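Local coordinates for protein ECL CdiI (Enterobacter cloacae subsp. cloacae, PDB 4NTQ) that serves as the immunity protein of a contact-dependent growth inhibition system, forming a complex with the CdiA toxin, an RNase that attacks ribosomal RNA, at residues W80-N93 and K125-L137. Residues are numbered along the deposited sequence; the frame is centred on the assembly and turned at random.
Sequences WVLYFEDEKVYVQN and KISEWHTDLNSVL
Val89 and Val91 pair with Thr131 and Trp129 through four backbone hydrogen bonds, which lay strand 129-132 antiparallel along the second arm of the hairpin 80-93. In the first pair Val89 N lies 2.8 Å from Thr131 O. A fifth bond, from Leu133 N to Glu87 O (2.9 Å), comes from above the carbonyl plane, where the chain leaves the strand and turns into helix 133-144.

Packing is tight on the face that carries Val89, Val91 and Trp129. Val136 reaches out from the helix, its CG1 tip to tip with Leu82 CD2 at 3.9 Å and also at the edge of the Phe84 ring, while its CG2 touches Val89 CG2. Leu133, its CG anti to the backbone N (chi1 -176°), swings its two methyls over the hairpin end: CD1 against Phe84 CD1, CD2 near Asp86 O; Leu56 of helix 41-58 touches both Phe84 and Leu133. At the other end, Trp80 CZ3 sits over a face of the Trp129 ring, the two six-membered rings inclined at 51°, and Val91 O lies in plane at the Trp129 edge, 3.4 Å from CE3.

Tyr90, Gln92 and Glu128 form a polar patch held by bonds. Gln92 NE2 meets Glu128 OE2 (3.0 Å) on the anti side of the carboxylate, but about 31° out of its plane, and also donates to Thr117 O. Arg116 forms a salt bridge with the same carboxylate oxygen, which probably stabilises its negative charge, and a cation-pi contact with Tyr90. The loose, solvent side lies at His130, Lys88 and the Asp86-Glu87 turn, where water 1 links Asp132 OD2 to Asn134 N.

Ser127 OG bonds to the backbone O, and Glu128 N to OD2, of Asp235 of the CdiA chain, placing this end at the toxin interface. The hairpin forms the two central strands of a four-stranded antiparallel sheet ordered 61-65, 76-85, 88-97, 129-132, whose last strand runs straight into helix 133-144, with Asp132 at the N-cap.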
loop_
_atom_site.group_PDB
_atom_site.type_symbol
_atom_site.label_atom_id
_atom_site.label_comp_id
_atom_site.label_asym_id
_atom_site.label_seq_id
_atom_site.Cartn_x
_atom_site.Cartn_y
_atom_site.Cartn_z
ATOM N N TRP B 80 4.467 0.077 0.967
ATOM C CA TRP B 80 4.909 -0.429 2.252
ATOM C C TRP B 80 6.252 0.228 2.504
ATOM O O TRP B 80 7.127 0.211 1.634
ATOM C CB TRP B 80 4.962 -1.959 2.252
ATOM C CG TRP B 80 3.543 -2.529 2.229
ATOM C CD1 TRP B 80 2.704 -2.583 1.156
ATOM C CD2 TRP B 80 2.793 -3.041 3.347
ATOM N NE1 TRP B 80 1.490 -3.116 1.527
ATOM C CE2 TRP B 80 1.521 -3.411 2.861
ATOM C CE3 TRP B 80 3.079 -3.232 4.709
ATOM C CZ2 TRP B 80 0.536 -3.960 3.684
ATOM C CZ3 TRP B 80 2.104 -3.780 5.523
ATOM C CH2 TRP B 80 0.843 -4.131 5.009
ATOM N N VAL B 81 6.386 0.841 3.679
ATOM C CA VAL B 81 7.504 1.717 3.985
ATOM C C VAL B 81 8.372 1.141 5.089
ATOM O O VAL B 81 7.870 0.805 6.166
ATOM C CB VAL B 81 6.984 3.095 4.428
ATOM C CG1 VAL B 81 8.118 3.956 4.931
ATOM C CG2 VAL B 81 6.248 3.772 3.278
ATOM N N LEU B 82 9.670 1.024 4.819
ATOM C CA LEU B 82 10.606 0.411 5.762
ATOM C C LEU B 82 11.426 1.506 6.426
ATOM O O LEU B 82 11.993 2.359 5.746
ATOM C CB LEU B 82 11.538 -0.567 5.043
ATOM C CG LEU B 82 11.007 -1.962 4.686
ATOM C CD1 LEU B 82 9.709 -1.930 3.896
ATOM C CD2 LEU B 82 12.055 -2.725 3.921
ATOM N N TYR B 83 11.471 1.502 7.754
ATOM C CA TYR B 83 12.271 2.479 8.463
ATOM C C TYR B 83 13.378 1.734 9.175
ATOM O O TYR B 83 13.110 0.789 9.898
ATOM C CB TYR B 83 11.424 3.239 9.483
ATOM C CG TYR B 83 10.435 4.237 8.917
ATOM C CD1 TYR B 83 10.858 5.496 8.491
ATOM C CD2 TYR B 83 9.068 3.945 8.861
ATOM C CE1 TYR B 83 9.957 6.427 7.997
ATOM C CE2 TYR B 83 8.137 4.885 8.361
ATOM C CZ TYR B 83 8.601 6.115 7.929
ATOM O OH TYR B 83 7.722 7.044 7.438
ATOM N N PHE B 84 14.614 2.149 8.971
ATOM C CA PHE B 84 15.752 1.447 9.558
ATOM C C PHE B 84 16.255 2.060 10.862
ATOM O O PHE B 84 16.589 3.244 10.906
ATOM C CB PHE B 84 16.885 1.377 8.550
ATOM C CG PHE B 84 16.481 0.753 7.257
ATOM C CD1 PHE B 84 16.374 -0.629 7.151
ATOM C CD2 PHE B 84 16.190 1.537 6.150
ATOM C CE1 PHE B 84 15.994 -1.231 5.960
ATOM C CE2 PHE B 84 15.794 0.947 4.942
ATOM C CZ PHE B 84 15.700 -0.447 4.850
ATOM N N GLU B 85 16.280 1.257 11.926
ATOM C CA GLU B 85 16.894 1.663 13.190
ATOM C C GLU B 85 17.741 0.539 13.744
ATOM O O GLU B 85 17.211 -0.453 14.269
ATOM C CB GLU B 85 15.841 2.063 14.212
ATOM C CG GLU B 85 15.175 3.371 13.885
ATOM C CD GLU B 85 14.158 3.776 14.925
ATOM O OE1 GLU B 85 14.413 3.581 16.143
ATOM O OE2 GLU B 85 13.104 4.291 14.514
ATOM N N ASP B 86 19.054 0.711 13.619
ATOM C CA ASP B 86 20.022 -0.328 13.946
ATOM C C ASP B 86 19.765 -1.652 13.197
ATOM O O ASP B 86 19.804 -1.657 11.965
ATOM C CB ASP B 86 20.130 -0.484 15.456
ATOM C CG ASP B 86 20.459 0.833 16.144
ATOM O OD1 ASP B 86 19.995 1.053 17.287
ATOM O OD2 ASP B 86 21.164 1.654 15.519
ATOM N N GLU B 87 19.507 -2.747 13.917
ATOM C CA GLU B 87 19.279 -4.048 13.280
ATOM C C GLU B 87 17.796 -4.373 13.233
ATOM O O GLU B 87 17.401 -5.515 12.995
ATOM C CB GLU B 87 20.017 -5.158 14.024
ATOM C CG GLU B 87 21.534 -5.010 14.041
ATOM C CD GLU B 87 22.162 -5.286 12.689
ATOM O OE1 GLU B 87 21.800 -6.309 12.068
ATOM O OE2 GLU B 87 23.006 -4.476 12.243
ATOM N N LYS B 88 16.972 -3.360 13.467
ATOM C CA LYS B 88 15.529 -3.537 13.450
ATOM C C LYS B 88 14.935 -2.680 12.351
ATOM O O LYS B 88 15.406 -1.579 12.099
ATOM C CB LYS B 88 14.920 -3.168 14.807
ATOM C CG LYS B 88 13.422 -3.454 14.906
ATOM C CD LYS B 88 12.906 -3.453 16.353
ATOM C CE LYS B 88 13.437 -4.642 17.143
ATOM N NZ LYS B 88 12.796 -4.743 18.483
ATOM N N VAL B 89 13.908 -3.199 11.683
ATOM C CA VAL B 89 13.257 -2.482 10.598
ATOM C C VAL B 89 11.770 -2.407 10.873
ATOM O O VAL B 89 11.123 -3.441 10.998
ATOM C CB VAL B 89 13.454 -3.185 9.244
ATOM C CG1 VAL B 89 12.868 -2.336 8.126
ATOM C CG2 VAL B 89 14.937 -3.444 8.984
ATOM N N TYR B 90 11.237 -1.189 10.990
ATOM C CA TYR B 90 9.797 -0.997 11.160
ATOM C C TYR B 90 9.166 -0.848 9.795
ATOM O O TYR B 90 9.773 -0.291 8.880
ATOM C CB TYR B 90 9.473 0.216 12.048
ATOM C CG TYR B 90 10.083 0.096 13.426
ATOM C CD1 TYR B 90 9.457 -0.647 14.429
ATOM C CD2 TYR B 90 11.311 0.687 13.713
ATOM C CE1 TYR B 90 10.042 -0.786 15.690
ATOM C CE2 TYR B 90 11.901 0.559 14.967
ATOM C CZ TYR B 90 11.265 -0.181 15.946
ATOM O OH TYR B 90 11.856 -0.305 17.177
ATOM N N VAL B 91 7.951 -1.370 9.665
ATOM C CA VAL B 91 7.258 -1.382 8.401
ATOM C C VAL B 91 5.853 -0.856 8.598
ATOM O O VAL B 91 5.117 -1.295 9.497
ATOM C CB VAL B 91 7.161 -2.813 7.805
ATOM C CG1 VAL B 91 6.629 -2.751 6.375
ATOM C CG2 VAL B 91 8.504 -3.523 7.842
ATOM N N GLN B 92 5.475 0.076 7.734
ATOM C CA GLN B 92 4.168 0.696 7.802
ATOM C C GLN B 92 3.568 0.596 6.419
ATOM O O GLN B 92 4.278 0.318 5.451
ATOM C CB GLN B 92 4.288 2.156 8.244
ATOM C CG GLN B 92 4.714 2.286 9.687
ATOM C CD GLN B 92 4.694 3.714 10.205
ATOM O OE1 GLN B 92 4.123 4.615 9.591
ATOM N NE2 GLN B 92 5.332 3.924 11.348
ATOM N N ASN B 93 2.262 0.821 6.328
ATOM C CA ASN B 93 1.542 0.664 5.081
ATOM C C ASN B 93 0.870 1.990 4.850
ATOM O O ASN B 93 -0.070 2.348 5.560
ATOM C CB ASN B 93 0.521 -0.484 5.226
ATOM C CG ASN B 93 -0.395 -0.645 4.008
ATOM O OD1 ASN B 93 -1.565 -1.021 4.158
ATOM N ND2 ASN B 93 0.132 -0.377 2.800
ATOM N N LYS B 125 -3.210 4.961 16.706
ATOM C CA LYS B 125 -2.009 4.188 16.451
ATOM C C LYS B 125 -1.811 4.005 14.951
ATOM O O LYS B 125 -2.733 3.633 14.231
ATOM C CB LYS B 125 -2.056 2.835 17.152
ATOM C CG LYS B 125 -0.902 1.926 16.762
ATOM C CD LYS B 125 -1.070 0.536 17.336
ATOM C CE LYS B 125 -0.025 -0.417 16.780
ATOM N NZ LYS B 125 -0.006 -1.681 17.556
ATOM N N ILE B 126 -0.611 4.314 14.478
ATOM C CA ILE B 126 -0.252 4.021 13.103
ATOM C C ILE B 126 0.056 2.533 13.037
ATOM O O ILE B 126 0.789 2.012 13.875
ATOM C CB ILE B 126 0.988 4.809 12.672
ATOM C CG1 ILE B 126 0.775 6.309 12.920
ATOM C CG2 ILE B 126 1.336 4.519 11.209
ATOM C CD1 ILE B 126 -0.227 6.901 12.011
ATOM N N SER B 127 -0.523 1.839 12.067
ATOM C CA SER B 127 -0.245 0.421 11.930
ATOM C C SER B 127 1.244 0.216 11.654
ATOM O O SER B 127 1.845 0.952 10.881
ATOM C CB SER B 127 -1.098 -0.192 10.820
ATOM O OG SER B 127 -2.482 -0.208 11.149
ATOM N N GLU B 128 1.841 -0.777 12.300
ATOM C CA GLU B 128 3.277 -1.009 12.177
ATOM C C GLU B 128 3.658 -2.468 12.454
ATOM O O GLU B 128 3.117 -3.111 13.350
ATOM C CB GLU B 128 4.045 -0.077 13.128
ATOM C CG GLU B 128 5.544 -0.039 12.883
ATOM C CD GLU B 128 6.258 0.993 13.752
ATOM O OE1 GLU B 128 6.444 0.733 14.959
ATOM O OE2 GLU B 128 6.637 2.059 13.226
ATOM N N TRP B 129 4.601 -2.984 11.684
ATOM C CA TRP B 129 5.103 -4.333 11.911
ATOM C C TRP B 129 6.629 -4.251 11.962
ATOM O O TRP B 129 7.210 -3.221 11.618
ATOM C CB TRP B 129 4.656 -5.260 10.771
ATOM C CG TRP B 129 3.148 -5.438 10.644
ATOM C CD1 TRP B 129 2.415 -6.518 11.056
ATOM C CD2 TRP B 129 2.209 -4.523 10.054
ATOM N NE1 TRP B 129 1.082 -6.327 10.770
ATOM C CE2 TRP B 129 0.929 -5.116 10.149
ATOM C CE3 TRP B 129 2.324 -3.268 9.456
ATOM C CZ2 TRP B 129 -0.228 -4.492 9.669
ATOM C CZ3 TRP B 129 1.171 -2.642 8.987
ATOM C CH2 TRP B 129 -0.089 -3.260 9.090
ATOM N N HIS B 130 7.293 -5.325 12.373
ATOM C CA HIS B 130 8.740 -5.284 12.362
ATOM C C HIS B 130 9.408 -6.572 11.927
ATOM O O HIS B 130 8.858 -7.657 12.075
ATOM C CB HIS B 130 9.285 -4.832 13.711
ATOM C CG HIS B 130 9.009 -5.786 14.829
ATOM N ND1 HIS B 130 7.848 -5.745 15.576
ATOM C CD2 HIS B 130 9.758 -6.787 15.351
ATOM C CE1 HIS B 130 7.887 -6.691 16.498
ATOM N NE2 HIS B 130 9.038 -7.334 16.388
ATOM N N THR B 131 10.605 -6.418 11.372
ATOM C CA THR B 131 11.458 -7.530 11.007
ATOM C C THR B 131 12.914 -7.082 11.143
ATOM O O THR B 131 13.181 -5.897 11.294
ATOM C CB THR B 131 11.159 -8.015 9.573
ATOM O OG1 THR B 131 11.928 -9.180 9.308
ATOM C CG2 THR B 131 11.488 -6.941 8.523
ATOM N N ASP B 132 13.853 -8.022 11.104
ATOM C CA ASP B 132 15.256 -7.686 11.347
ATOM C C ASP B 132 15.934 -7.171 10.069
ATOM O O ASP B 132 15.453 -7.405 8.965
ATOM C CB ASP B 132 16.002 -8.898 11.897
ATOM C CG ASP B 132 16.204 -9.971 10.852
ATOM O OD1 ASP B 132 15.233 -10.333 10.166
ATOM O OD2 ASP B 132 17.340 -10.442 10.692
ATOM N N LEU B 133 17.044 -6.458 10.225
ATOM C CA LEU B 133 17.779 -5.914 9.084
ATOM C C LEU B 133 18.229 -6.998 8.122
ATOM O O LEU B 133 18.086 -6.842 6.907
ATOM C CB LEU B 133 18.998 -5.125 9.553
ATOM C CG LEU B 133 19.797 -4.439 8.454
ATOM C CD1 LEU B 133 18.853 -3.585 7.615
ATOM C CD2 LEU B 133 20.900 -3.586 9.073
ATOM N N ASN B 134 18.770 -8.096 8.655
ATOM C CA ASN B 134 19.256 -9.185 7.806
ATOM C C ASN B 134 18.203 -9.698 6.835
ATOM O O ASN B 134 18.518 -10.071 5.702
ATOM C CB ASN B 134 19.777 -10.359 8.643
ATOM C CG ASN B 134 21.200 -10.147 9.137
ATOM O OD1 ASN B 134 21.998 -9.451 8.508
ATOM N ND2 ASN B 134 21.525 -10.763 10.264
ATOM N N SER B 135 16.949 -9.725 7.269
ATOM C CA SER B 135 15.930 -10.317 6.418
ATOM C C SER B 135 15.623 -9.352 5.269
ATOM O O SER B 135 15.253 -9.773 4.173
ATOM C CB SER B 135 14.678 -10.693 7.215
ATOM O OG SER B 135 14.019 -9.527 7.653
ATOM N N VAL B 136 15.817 -8.060 5.509
ATOM C CA VAL B 136 15.636 -7.068 4.452
ATOM C C VAL B 136 16.813 -7.100 3.484
ATOM O O VAL B 136 16.642 -6.988 2.269
ATOM C CB VAL B 136 15.460 -5.653 5.021
ATOM C CG1 VAL B 136 15.415 -4.629 3.891
ATOM C CG2 VAL B 136 14.185 -5.586 5.863
ATOM N N LEU B 137 18.012 -7.260 4.031
ATOM C CA LEU B 137 19.190 -7.449 3.203
ATOM C C LEU B 137 19.000 -8.629 2.255
ATOM O O LEU B 137 19.269 -8.515 1.062
ATOM C CB LEU B 137 20.406 -7.686 4.077
ATOM C CG LEU B 137 20.915 -6.474 4.835
ATOM C CD1 LEU B 137 22.110 -6.856 5.725
ATOM C CD2 LEU B 137 21.281 -5.385 3.838
HETATM O O HOH W 1 19.309 -8.394 11.320
HETATM O O HOH W 2 0.883 1.883 8.357
#